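PDB 2OWA: arfgap-like finger domain containing protein from Cryptosporidium parvum Iowa II, which probably activates the GTPase of Arf-family proteins, through the zinc-binding ArfGAP domain carried by this fragment of a longer protein. Local coordinates for residues 24-29 / 91-96; 39-44 / 60-65; 48-53 / 82-87; 97-102 / 126-131. All blocks are in the same frame, centred on the assembly; numbering follows the deposited sequence.

Interaction 1: 24-29 / 91-96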
loop_
_atom_site.group_PDB
_atom_site.type_symbol
_atom_site.label_atom_id
_atom_site.label_comp_id
_atom_site.label_asym_id
_atom_site.label_seq_id
_atom_site.Cartn_x
_atom_site.Cartn_y
_atom_site.Cartn_z
ATOM N N ASP A 24 0.689 -15.271 -3.340
ATOM C CA ASP A 24 -0.753 -15.512 -3.317
ATOM C C ASP A 24 -1.274 -15.800 -1.918
ATOM O O ASP A 24 -2.243 -15.190 -1.503
ATOM C CB ASP A 24 -1.118 -16.678 -4.233
ATOM C CG ASP A 24 -1.144 -16.298 -5.693
ATOM O OD1 ASP A 24 -1.026 -15.101 -6.012
ATOM O OD2 ASP A 24 -1.324 -17.208 -6.542
ATOM N N ASN A 25 -0.639 -16.747 -1.223
ATOM C CA ASN A 25 -1.007 -17.092 0.136
ATOM C C ASN A 25 -0.882 -15.905 1.089
ATOM O O ASN A 25 -1.746 -15.719 1.981
ATOM C CB ASN A 25 -0.138 -18.257 0.640
ATOM C CG ASN A 25 -0.434 -19.561 -0.104
ATOM O OD1 ASN A 25 -1.396 -19.630 -0.900
ATOM N ND2 ASN A 25 0.365 -20.599 0.155
ATOM N N PHE A 26 0.177 -15.107 0.919
ATOM C CA PHE A 26 0.336 -13.894 1.774
ATOM C C PHE A 26 -0.807 -12.875 1.519
ATOM O O PHE A 26 -1.488 -12.449 2.438
ATOM C CB PHE A 26 1.675 -13.220 1.507
ATOM C CG PHE A 26 1.818 -11.885 2.169
ATOM C CD1 PHE A 26 2.158 -11.801 3.513
ATOM C CD2 PHE A 26 1.534 -10.706 1.465
ATOM C CE1 PHE A 26 2.289 -10.539 4.148
ATOM C CE2 PHE A 26 1.647 -9.467 2.076
ATOM C CZ PHE A 26 2.007 -9.378 3.417
ATOM N N PHE A 27 -0.976 -12.451 0.277
ATOM C CA PHE A 27 -1.950 -11.381 -0.022
ATOM C C PHE A 27 -3.421 -11.772 0.158
ATOM O O PHE A 27 -4.261 -10.943 0.451
ATOM C CB PHE A 27 -1.711 -10.812 -1.405
ATOM C CG PHE A 27 -0.593 -9.808 -1.453
ATOM C CD1 PHE A 27 -0.642 -8.650 -0.676
ATOM C CD2 PHE A 27 0.494 -10.004 -2.280
ATOM C CE1 PHE A 27 0.368 -7.735 -0.730
ATOM C CE2 PHE A 27 1.517 -9.055 -2.344
ATOM C CZ PHE A 27 1.465 -7.947 -1.559
ATOM N N GLN A 28 -3.731 -13.046 -0.014
ATOM C CA GLN A 28 -5.092 -13.509 0.200
ATOM C C GLN A 28 -5.505 -13.230 1.651
ATOM O O GLN A 28 -6.607 -12.745 1.920
ATOM C CB GLN A 28 -5.176 -14.990 -0.125
ATOM C CG GLN A 28 -5.360 -15.271 -1.599
ATOM C CD GLN A 28 -4.871 -16.672 -1.997
ATOM O OE1 GLN A 28 -4.817 -17.586 -1.166
ATOM N NE2 GLN A 28 -4.481 -16.822 -3.264
ATOM N N ILE A 29 -4.593 -13.481 2.574
ATOM C CA ILE A 29 -4.818 -13.172 3.972
ATOM C C ILE A 29 -4.827 -11.689 4.240
ATOM O O ILE A 29 -5.766 -11.168 4.830
ATOM C CB ILE A 29 -3.740 -13.800 4.874
ATOM C CG1 ILE A 29 -3.750 -15.321 4.745
ATOM C CG2 ILE A 29 -3.936 -13.348 6.316
ATOM C CD1 ILE A 29 -5.108 -15.913 4.875
ATOM N N ARG A 91 6.442 -5.248 4.620
ATOM C CA ARG A 91 5.995 -3.859 4.625
ATOM C C ARG A 91 4.480 -3.770 4.526
ATOM O O ARG A 91 3.863 -3.044 5.290
ATOM C CB ARG A 91 6.660 -3.021 3.500
ATOM C CG ARG A 91 6.153 -1.570 3.466
ATOM C CD ARG A 91 6.803 -0.770 2.358
ATOM N NE ARG A 91 6.619 0.674 2.487
ATOM C CZ ARG A 91 7.487 1.484 3.095
ATOM N NH1 ARG A 91 8.598 0.994 3.634
ATOM N NH2 ARG A 91 7.272 2.792 3.143
ATOM N N MET A 92 3.882 -4.534 3.610
ATOM C CA MET A 92 2.450 -4.613 3.498
ATOM C C MET A 92 1.784 -5.168 4.769
ATOM O O MET A 92 0.687 -4.770 5.127
ATOM C CB MET A 92 2.076 -5.463 2.274
ATOM C CG MET A 92 2.352 -4.794 0.914
ATOM S SD MET A 92 1.850 -3.079 0.695
ATOM C CE MET A 92 0.081 -3.205 0.847
ATOM N N ASP A 93 2.492 -6.072 5.440
ATOM C CA ASP A 93 2.003 -6.769 6.609
ATOM C C ASP A 93 1.942 -5.809 7.798
ATOM O O ASP A 93 0.934 -5.791 8.526
ATOM C CB ASP A 93 2.917 -7.961 6.925
ATOM C CG ASP A 93 2.284 -8.950 7.923
ATOM O OD1 ASP A 93 1.154 -8.704 8.418
ATOM O OD2 ASP A 93 2.947 -9.984 8.219
ATOM N N ILE A 94 2.982 -4.988 7.973
ATOM C CA ILE A 94 2.994 -4.014 9.104
ATOM C C ILE A 94 2.208 -2.731 8.825
ATOM O O ILE A 94 1.896 -1.969 9.762
ATOM C CB ILE A 94 4.424 -3.671 9.596
ATOM C CG1 ILE A 94 5.253 -3.015 8.485
ATOM C CG2 ILE A 94 5.132 -4.903 10.141
ATOM C CD1 ILE A 94 5.391 -1.561 8.629
ATOM N N GLY A 95 1.895 -2.501 7.548
ATOM C CA GLY A 95 1.087 -1.366 7.140
ATOM C C GLY A 95 -0.395 -1.715 7.068
ATOM O O GLY A 95 -0.999 -2.187 8.032
ATOM N N GLY A 96 -0.993 -1.502 5.904
ATOM C CA GLY A 96 -2.422 -1.756 5.733
ATOM C C GLY A 96 -3.210 -0.467 5.701
ATOM O O GLY A 96 -2.728 0.595 6.136
#
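F26 and F27, neighbours on helix 20-32, present ring edges to M92 and D93 near the C-terminal end of helix 86-94. CA of F27 and CA of M92 are 8.8 Å apart, and the side chains fill the space between. The close-packed part lies round M92, which is buried together with F27. CE1 of F27 comes to 3.9 Å from CG of M92, while CE2 of F26 meets CB of the same methionine at 4.0 Å. Both rings cross the methionine chain at about a right angle, one at each of its first two carbons. The chain then bends at chi2 and chi3 and takes its sulfur away from the rings, so CB and CG do the touching. Within helix 20-32 the pair brace each other, CD2 of F26 lying 3.6 Å above the centre of the F27 ring. L50 of strand 49-51 also touches M92, on the buried side. Toward solvent the contact thins. A chi1 of 171° sets the F26 ring beside its own carbonyl carbon and extends it to D93, where CE1 of F26 stops 3.8 Å from CB of D93. Ring and carboxylate planes are 76° apart, and the closest touch is made by CB, the carboxylate standing slightly farther off. Its polar end turns to another partner, OD1 forming a salt bridge with R33. Two phenylalanines of one helix set edge-on against a methionine of another, next to L50 of the sheet, are ordinary hydrophobic-core packing, here joining helix 20-32 to helix 86-94 within the ArfGAP fold.

Interaction 2: 39-44 / 60-65. With ZN (zinc ion), chain C.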
loop_
_atom_site.group_PDB
_atom_site.type_symbol
_atom_site.label_atom_id
_atom_site.label_comp_id
_atom_site.label_asym_id
_atom_site.label_seq_id
_atom_site.Cartn_x
_atom_site.Cartn_y
_atom_site.Cartn_z
ATOM N N CYS A 39 -11.020 0.214 -0.989
ATOM C CA CYS A 39 -9.874 0.982 -1.528
ATOM C C CYS A 39 -9.534 2.153 -0.605
ATOM O O CYS A 39 -10.432 2.839 -0.116
ATOM C CB CYS A 39 -10.204 1.497 -2.915
ATOM S SG CYS A 39 -9.146 2.766 -3.586
ATOM N N PHE A 40 -8.247 2.390 -0.387
ATOM C CA PHE A 40 -7.812 3.481 0.495
ATOM C C PHE A 40 -8.298 4.858 -0.000
ATOM O O PHE A 40 -8.582 5.744 0.815
ATOM C CB PHE A 40 -6.273 3.492 0.651
ATOM C CG PHE A 40 -5.782 4.440 1.720
ATOM C CD1 PHE A 40 -5.931 4.122 3.072
ATOM C CD2 PHE A 40 -5.161 5.628 1.378
ATOM C CE1 PHE A 40 -5.488 5.005 4.084
ATOM C CE2 PHE A 40 -4.702 6.521 2.404
ATOM C CZ PHE A 40 -4.886 6.177 3.749
ATOM N N ASP A 41 -8.367 5.047 -1.318
ATOM C CA ASP A 41 -8.756 6.359 -1.875
ATOM C C ASP A 41 -10.265 6.559 -2.061
ATOM O O ASP A 41 -10.790 7.639 -1.736
ATOM C CB ASP A 41 -8.075 6.607 -3.227
ATOM C CG ASP A 41 -6.565 6.723 -3.118
ATOM O OD1 ASP A 41 -6.024 6.466 -2.012
ATOM O OD2 ASP A 41 -5.936 7.070 -4.154
ATOM N N CYS A 42 -10.968 5.544 -2.577
ATOM C CA CYS A 42 -12.362 5.744 -2.957
ATOM C C CYS A 42 -13.369 4.771 -2.349
ATOM O O CYS A 42 -14.557 4.844 -2.660
ATOM C CB CYS A 42 -12.490 5.709 -4.469
ATOM S SG CYS A 42 -12.560 4.048 -5.133
ATOM N N GLU A 43 -12.893 3.838 -1.539
ATOM C CA GLU A 43 -13.752 2.856 -0.888
ATOM C C GLU A 43 -14.471 1.791 -1.790
ATOM O O GLU A 43 -15.309 1.028 -1.289
ATOM C CB GLU A 43 -14.709 3.538 0.124
ATOM C CG GLU A 43 -13.983 4.510 1.104
ATOM C CD GLU A 43 -14.854 5.055 2.219
ATOM O OE1 GLU A 43 -15.940 5.629 1.947
ATOM O OE2 GLU A 43 -14.442 4.941 3.403
ATOM N N SER A 44 -14.140 1.753 -3.086
ATOM C CA SER A 44 -14.465 0.640 -3.983
ATOM C C SER A 44 -14.038 -0.639 -3.286
ATOM O O SER A 44 -13.005 -0.682 -2.646
ATOM C CB SER A 44 -13.730 0.798 -5.334
ATOM O OG SER A 44 -13.704 -0.407 -6.107
ATOM N N LEU A 60 -8.390 -0.771 -9.073
ATOM C CA LEU A 60 -7.847 -0.682 -10.421
ATOM C C LEU A 60 -7.967 0.733 -10.987
ATOM O O LEU A 60 -7.093 1.181 -11.737
ATOM C CB LEU A 60 -8.485 -1.764 -11.330
ATOM C CG LEU A 60 -10.013 -1.915 -11.493
ATOM C CD1 LEU A 60 -10.576 -0.764 -12.302
ATOM C CD2 LEU A 60 -10.424 -3.255 -12.162
ATOM N N ASN A 61 -9.031 1.444 -10.603
ATOM C CA ASN A 61 -9.249 2.834 -10.985
ATOM C C ASN A 61 -8.204 3.742 -10.306
ATOM O O ASN A 61 -7.460 4.446 -10.983
ATOM C CB ASN A 61 -10.680 3.262 -10.599
ATOM C CG ASN A 61 -11.153 4.505 -11.344
ATOM O OD1 ASN A 61 -10.714 5.643 -11.072
ATOM N ND2 ASN A 61 -12.086 4.294 -12.297
ATOM N N CYS A 62 -8.105 3.673 -8.987
ATOM C CA CYS A 62 -7.170 4.546 -8.260
ATOM C C CYS A 62 -5.719 4.200 -8.565
ATOM O O CYS A 62 -4.885 5.089 -8.567
ATOM C CB CYS A 62 -7.450 4.547 -6.744
ATOM S SG CYS A 62 -9.095 5.213 -6.443
ATOM N N SER A 63 -5.441 2.924 -8.862
ATOM C CA SER A 63 -4.106 2.487 -9.279
ATOM C C SER A 63 -3.577 3.216 -10.523
ATOM O O SER A 63 -2.407 3.566 -10.557
ATOM C CB SER A 63 -4.057 0.976 -9.498
ATOM O OG SER A 63 -4.926 0.598 -10.568
ATOM N N SER A 64 -4.444 3.462 -11.511
ATOM C CA SER A 64 -4.072 4.245 -12.697
ATOM C C SER A 64 -3.651 5.629 -12.337
ATOM O O SER A 64 -2.602 6.061 -12.782
ATOM C CB SER A 64 -5.188 4.311 -13.759
ATOM O OG SER A 64 -5.435 3.026 -14.289
ATOM N N ASP A 65 -4.470 6.339 -11.564
ATOM C CA ASP A 65 -4.081 7.672 -11.059
ATOM C C ASP A 65 -2.734 7.683 -10.367
ATOM O O ASP A 65 -1.903 8.551 -10.645
ATOM C CB ASP A 65 -5.148 8.277 -10.141
ATOM C CG ASP A 65 -6.519 8.423 -10.835
ATOM O OD1 ASP A 65 -6.583 8.577 -12.081
ATOM O OD2 ASP A 65 -7.539 8.324 -10.125
HETATM ZN ZN ZN C . -10.274 3.527 -5.580
#
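SG of C39, which lies 3.8 Å from SG of C62 across the contact, is gripped by the zinc ion at 2.4 Å and by backbone N-H groups of its own turn. The amide of C42 reaches it in a nearly straight bond, N to SG 3.5 Å at 163°, and the amide of D41 adds a weaker, more bent one. A similar bond joins N of S44 to SG of C42. These N-H groups probably draw off part of the negative charge of the thiolates, and they fix the turn round the metal. SG of C42 and SG of C62 bind the zinc at 2.4 and 2.2 Å, and C59 supplies the fourth sulfur. The C42 sulfur swings between its backbone N and carbonyl carbon (chi1 82°), which turns it to the metal. C62 comes from the opposing helix 60-67. Its sulfur also packs against CB of D41 at 3.7 Å, so D41 lies beside the zinc site but is not a ligand. The D41 carboxylate is held elsewhere, by a salt bridge to K117 and hydrogen bonds with Y119 and H66. Two CxxC pairs, one in a loop and one running into the start of a helix, form the Cys4 zinc finger characteristic of ArfGAP domains.

Interaction 3: 48-53 / 82-87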
loop_
_atom_site.group_PDB
_atom_site.type_symbol
_atom_site.label_atom_id
_atom_site.label_comp_id
_atom_site.label_asym_id
_atom_site.label_seq_id
_atom_site.Cartn_x
_atom_site.Cartn_y
_atom_site.Cartn_z
ATOM N N THR A 48 -7.312 -4.715 -5.093
ATOM C CA THR A 48 -6.252 -5.708 -5.258
ATOM C C THR A 48 -4.958 -5.075 -5.722
ATOM O O THR A 48 -3.937 -5.741 -5.786
ATOM C CB THR A 48 -6.669 -6.860 -6.236
ATOM O OG1 THR A 48 -6.853 -6.305 -7.530
ATOM C CG2 THR A 48 -7.969 -7.508 -5.773
ATOM N N TRP A 49 -4.990 -3.793 -6.053
ATOM C CA TRP A 49 -3.775 -3.049 -6.338
ATOM C C TRP A 49 -3.232 -2.473 -5.034
ATOM O O TRP A 49 -3.878 -2.579 -3.988
ATOM C CB TRP A 49 -4.016 -1.951 -7.395
ATOM C CG TRP A 49 -4.215 -2.528 -8.720
ATOM C CD1 TRP A 49 -5.339 -3.187 -9.165
ATOM C CD2 TRP A 49 -3.262 -2.592 -9.800
ATOM N NE1 TRP A 49 -5.137 -3.650 -10.439
ATOM C CE2 TRP A 49 -3.892 -3.282 -10.868
ATOM C CE3 TRP A 49 -1.944 -2.137 -9.970
ATOM C CZ2 TRP A 49 -3.254 -3.518 -12.101
ATOM C CZ3 TRP A 49 -1.296 -2.369 -11.216
ATOM C CH2 TRP A 49 -1.966 -3.066 -12.259
ATOM N N LEU A 50 -2.032 -1.903 -5.087
ATOM C CA LEU A 50 -1.413 -1.375 -3.884
ATOM C C LEU A 50 -0.406 -0.226 -4.167
ATOM O O LEU A 50 0.135 -0.111 -5.264
ATOM C CB LEU A 50 -0.820 -2.532 -3.022
ATOM C CG LEU A 50 0.301 -3.405 -3.588
ATOM C CD1 LEU A 50 1.644 -2.676 -3.386
ATOM C CD2 LEU A 50 0.328 -4.744 -2.870
ATOM N N SER A 51 -0.207 0.659 -3.190
ATOM C CA SER A 51 0.964 1.563 -3.225
ATOM C C SER A 51 1.910 1.027 -2.148
ATOM O O SER A 51 1.543 1.018 -0.944
ATOM C CB SER A 51 0.573 3.013 -2.916
ATOM O OG SER A 51 1.741 3.808 -2.772
ATOM N N LEU A 52 3.086 0.535 -2.554
ATOM C CA LEU A 52 4.026 0.039 -1.568
ATOM C C LEU A 52 4.442 1.142 -0.609
ATOM O O LEU A 52 4.583 0.883 0.564
ATOM C CB LEU A 52 5.274 -0.580 -2.196
ATOM C CG LEU A 52 5.095 -2.074 -2.490
ATOM C CD1 LEU A 52 6.160 -2.527 -3.493
ATOM C CD2 LEU A 52 5.078 -2.951 -1.180
ATOM N N SER A 53 4.571 2.372 -1.115
ATOM C CA SER A 53 5.038 3.552 -0.340
ATOM C C SER A 53 4.315 3.733 0.987
ATOM O O SER A 53 4.934 3.923 2.025
ATOM C CB SER A 53 4.859 4.844 -1.176
ATOM O OG SER A 53 5.317 4.650 -2.517
ATOM N N ASP A 82 1.769 -8.980 -9.919
ATOM C CA ASP A 82 3.166 -8.560 -9.891
ATOM C C ASP A 82 4.075 -9.444 -9.016
ATOM O O ASP A 82 3.593 -10.221 -8.176
ATOM C CB ASP A 82 3.257 -7.089 -9.463
ATOM C CG ASP A 82 3.016 -6.120 -10.636
ATOM O OD1 ASP A 82 3.884 -6.125 -11.548
ATOM O OD2 ASP A 82 1.997 -5.366 -10.652
ATOM N N LYS A 83 5.390 -9.324 -9.234
ATOM C CA LYS A 83 6.398 -9.968 -8.411
ATOM C C LYS A 83 6.741 -9.044 -7.207
ATOM O O LYS A 83 6.713 -7.829 -7.323
ATOM C CB LYS A 83 7.670 -10.249 -9.238
ATOM C CG LYS A 83 7.493 -11.103 -10.549
ATOM C CD LYS A 83 6.880 -12.410 -10.181
ATOM C CE LYS A 83 7.579 -13.613 -10.798
ATOM N NZ LYS A 83 6.947 -14.850 -10.215
ATOM N N PHE A 84 7.018 -9.646 -6.062
ATOM C CA PHE A 84 7.345 -8.919 -4.831
ATOM C C PHE A 84 8.646 -9.505 -4.235
ATOM O O PHE A 84 8.866 -10.695 -4.364
ATOM C CB PHE A 84 6.185 -9.051 -3.843
ATOM C CG PHE A 84 4.966 -8.257 -4.244
ATOM C CD1 PHE A 84 4.769 -6.968 -3.749
ATOM C CD2 PHE A 84 4.051 -8.785 -5.167
ATOM C CE1 PHE A 84 3.619 -6.217 -4.145
ATOM C CE2 PHE A 84 2.925 -8.036 -5.582
ATOM C CZ PHE A 84 2.724 -6.767 -5.079
ATOM N N THR A 85 9.477 -8.666 -3.603
ATOM C CA THR A 85 10.545 -9.127 -2.734
ATOM C C THR A 85 9.988 -9.427 -1.337
ATOM O O THR A 85 8.888 -8.955 -0.980
ATOM C CB THR A 85 11.700 -8.124 -2.622
ATOM O OG1 THR A 85 11.257 -6.991 -1.872
ATOM C CG2 THR A 85 12.197 -7.718 -4.004
ATOM N N PRO A 86 10.720 -10.239 -0.551
ATOM C CA PRO A 86 10.256 -10.602 0.778
ATOM C C PRO A 86 10.074 -9.379 1.702
ATOM O O PRO A 86 9.103 -9.321 2.450
ATOM C CB PRO A 86 11.366 -11.544 1.300
ATOM C CG PRO A 86 12.005 -12.098 0.052
ATOM C CD PRO A 86 12.011 -10.879 -0.870
ATOM N N ILE A 87 10.943 -8.375 1.604
ATOM C CA ILE A 87 10.788 -7.207 2.484
ATOM C C ILE A 87 9.528 -6.376 2.123
ATOM O O ILE A 87 8.970 -5.688 2.967
ATOM C CB ILE A 87 12.038 -6.301 2.541
ATOM C CG1 ILE A 87 11.890 -5.308 3.717
ATOM C CG2 ILE A 87 12.313 -5.593 1.149
ATOM C CD1 ILE A 87 13.056 -4.358 3.867
#
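Apolar packing carries most of this contact. L50, on the central strand of the sheet, and F84, in the segment leading into helix 86-94, approach from opposite directions, the leucine methyls reaching the CE1-CZ side of the phenyl ring. CD2 of L50 rests 3.8 Å from both CE1 and CZ of F84, and its second methyl, CD1, lies 4.1 Å from CE1. CG of L50 sits between its backbone N and carbonyl carbon (chi1 62°), a crowded choice that leaves both methyls within reach of CE1. F27 adds an edge-to-face contact with F84 and also packs on L50, making a three-way cluster.

The second kind of contact is looser and partly polar. OD2 of D82 lies 4.5 Å from CZ3 of W49, too far for more than a glancing approach. That oxygen accepts a hydrogen bond from N of S78, on the neighbouring strand, while the indole takes part in a cation-pi interaction with R67. The two groups are thus positioned mainly by others. Cohesion between the two segments is therefore mainly hydrophobic and dispersive, with little directional character; the directed bonds of D82 run to other parts of the chain.

Interaction 4: 97-102 / 126-131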
loop_
_atom_site.group_PDB
_atom_site.type_symbol
_atom_site.label_atom_id
_atom_site.label_comp_id
_atom_site.label_asym_id
_atom_site.label_seq_id
_atom_site.Cartn_x
_atom_site.Cartn_y
_atom_site.Cartn_z
ATOM N N ASN A 97 -4.428 -0.545 5.168
ATOM C CA ASN A 97 -5.349 0.612 5.154
ATOM C C ASN A 97 -5.725 1.187 6.519
ATOM O O ASN A 97 -5.790 2.394 6.654
ATOM C CB ASN A 97 -6.609 0.306 4.342
ATOM C CG ASN A 97 -6.327 0.167 2.854
ATOM O OD1 ASN A 97 -5.166 0.173 2.418
ATOM N ND2 ASN A 97 -7.405 0.014 2.051
ATOM N N GLY A 98 -5.960 0.337 7.533
ATOM C CA GLY A 98 -6.241 0.841 8.875
ATOM C C GLY A 98 -5.156 1.702 9.539
ATOM O O GLY A 98 -5.426 2.812 10.025
ATOM N N ARG A 99 -3.929 1.196 9.603
ATOM C CA ARG A 99 -2.825 2.006 10.120
ATOM C C ARG A 99 -2.640 3.369 9.391
ATOM O O ARG A 99 -2.399 4.402 10.049
ATOM C CB ARG A 99 -1.526 1.206 10.039
ATOM C CG ARG A 99 -0.386 1.869 10.768
ATOM C CD ARG A 99 0.805 0.986 10.822
ATOM N NE ARG A 99 1.750 1.443 11.844
ATOM C CZ ARG A 99 2.891 0.812 12.139
ATOM N NH1 ARG A 99 3.223 -0.317 11.516
ATOM N NH2 ARG A 99 3.689 1.309 13.081
ATOM N N ALA A 100 -2.717 3.342 8.054
ATOM C CA ALA A 100 -2.603 4.547 7.215
ATOM C C ALA A 100 -3.765 5.553 7.438
ATOM O O ALA A 100 -3.512 6.751 7.664
ATOM C CB ALA A 100 -2.460 4.181 5.713
ATOM N N ARG A 101 -5.009 5.058 7.417
ATOM C CA ARG A 101 -6.193 5.867 7.737
ATOM C C ARG A 101 -5.997 6.488 9.120
ATOM O O ARG A 101 -6.239 7.665 9.298
ATOM C CB ARG A 101 -7.489 5.027 7.749
ATOM C CG ARG A 101 -8.219 4.985 6.421
ATOM C CD ARG A 101 -9.207 3.800 6.389
ATOM N NE ARG A 101 -9.579 3.436 5.033
ATOM C CZ ARG A 101 -9.899 2.198 4.670
ATOM N NH1 ARG A 101 -9.898 1.239 5.593
ATOM N NH2 ARG A 101 -10.222 1.920 3.396
ATOM N N ASN A 102 -5.500 5.705 10.066
ATOM C CA ASN A 102 -5.342 6.208 11.416
ATOM C C ASN A 102 -4.334 7.345 11.441
ATOM O O ASN A 102 -4.603 8.390 12.017
ATOM C CB ASN A 102 -4.949 5.094 12.423
ATOM C CG ASN A 102 -4.534 5.667 13.801
ATOM O OD1 ASN A 102 -5.281 6.413 14.417
ATOM N ND2 ASN A 102 -3.339 5.325 14.263
ATOM N N ARG A 126 5.348 11.653 3.146
ATOM C CA ARG A 126 6.782 11.317 3.226
ATOM C C ARG A 126 7.132 10.794 4.621
ATOM O O ARG A 126 7.751 9.759 4.728
ATOM C CB ARG A 126 7.639 12.519 2.861
ATOM C CG ARG A 126 9.142 12.260 2.910
ATOM N N GLN A 127 6.680 11.501 5.656
ATOM C CA GLN A 127 6.846 11.141 7.041
ATOM C C GLN A 127 6.274 9.758 7.418
ATOM O O GLN A 127 6.922 8.969 8.133
ATOM C CB GLN A 127 6.196 12.201 7.899
ATOM C CG GLN A 127 7.188 12.945 8.764
ATOM C CD GLN A 127 6.807 14.384 8.969
ATOM O OE1 GLN A 127 5.655 14.699 9.262
ATOM N NE2 GLN A 127 7.774 15.276 8.814
ATOM N N TYR A 128 5.078 9.460 6.922
ATOM C CA TYR A 128 4.485 8.115 7.134
ATOM C C TYR A 128 5.279 7.012 6.414
ATOM O O TYR A 128 5.462 5.932 6.968
ATOM C CB TYR A 128 3.001 8.099 6.754
ATOM C CG TYR A 128 2.319 6.791 7.027
ATOM C CD1 TYR A 128 2.020 6.395 8.349
ATOM C CD2 TYR A 128 2.026 5.924 5.984
ATOM C CE1 TYR A 128 1.406 5.173 8.601
ATOM C CE2 TYR A 128 1.418 4.694 6.224
ATOM C CZ TYR A 128 1.108 4.337 7.520
ATOM O OH TYR A 128 0.525 3.133 7.742
ATOM N N LYS A 129 5.721 7.279 5.185
ATOM C CA LYS A 129 6.560 6.361 4.409
ATOM C C LYS A 129 7.848 5.994 5.211
ATOM O O LYS A 129 8.241 4.828 5.264
ATOM C CB LYS A 129 6.916 7.022 3.070
ATOM C CG LYS A 129 7.272 6.121 1.883
ATOM C CD LYS A 129 8.746 6.223 1.464
ATOM C CE LYS A 129 8.972 5.701 0.014
ATOM N NZ LYS A 129 8.722 6.721 -1.114
ATOM N N GLN A 130 8.450 6.998 5.854
ATOM C CA GLN A 130 9.601 6.820 6.742
ATOM C C GLN A 130 9.313 6.070 8.023
ATOM O O GLN A 130 10.192 5.399 8.509
ATOM C CB GLN A 130 10.247 8.172 7.100
ATOM C CG GLN A 130 11.113 8.724 5.983
ATOM C CD GLN A 130 11.892 9.981 6.397
ATOM O OE1 GLN A 130 12.143 10.850 5.581
ATOM N NE2 GLN A 130 12.255 10.076 7.678
ATOM N N ILE A 131 8.116 6.216 8.590
ATOM C CA ILE A 131 7.686 5.424 9.766
ATOM C C ILE A 131 7.677 3.939 9.400
ATOM O O ILE A 131 8.140 3.072 10.167
ATOM C CB ILE A 131 6.271 5.860 10.301
ATOM C CG1 ILE A 131 6.313 7.294 10.877
ATOM C CG2 ILE A 131 5.720 4.875 11.348
ATOM C CD1 ILE A 131 4.927 7.928 11.035
#
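Helices 97-107 and 123-135 run in roughly opposed senses where A100 meets Y128, their local axes inclined at 136° and coming no nearer than 11.7 Å. The tyrosine fills most of that gap. Y128 extends from its helix at chi1 -176°, CG trans to N, and its phenol end lies against the backbone of the other, CZ 3.7 Å from CA of A100. On one side CE2 of Y128 packs 3.9 Å from CB of A100. Its hydroxyl touches the aliphatic part of R99, OH to CG 3.4 Å. The same oxygen stands 3.3 Å from N of A100, but the angle is poor and the approach is a contact, not a hydrogen bond. The contact joins helix 123-135, the last helix of this chain, to helix 97-107, whose A100 also receives F40 from the cysteine-bearing loop of the ArfGAP zinc finger; the rings of Y103 and F104 also meet Y128. R99 leaves in an extended chain that crosses the tyrosine obliquely, guanidinium and ring planes 82° apart. Its NH1 is held by O of I94 and by a salt bridge to E135, which adds a further tie to helix 123-135. At the margin I131 comes only loosely near, its CG2 4.5 Å from NH2 of R99.

From the N terminus, helix 20-32 opens interaction 1, which closes some sixty residues later at 91-96 and encloses both interactions 2 and 3. Inside that loop the segments of these two alternate along the chain: 39-44, 48-53, 60-65, then 82-87, so the zinc finger and the sheet contact cross. W49 packs on L60 and S63 where they meet. Interactions 1 and 3 share helix 86-94, and R91 hydrogen-bonds O of L52 and O of S53. Interaction 4 follows in series, closing the loop between helix 97-107 and helix 123-135. F40 joins it to interaction 2, while I94 with R99 and R91 with K129 tie it to interaction 1.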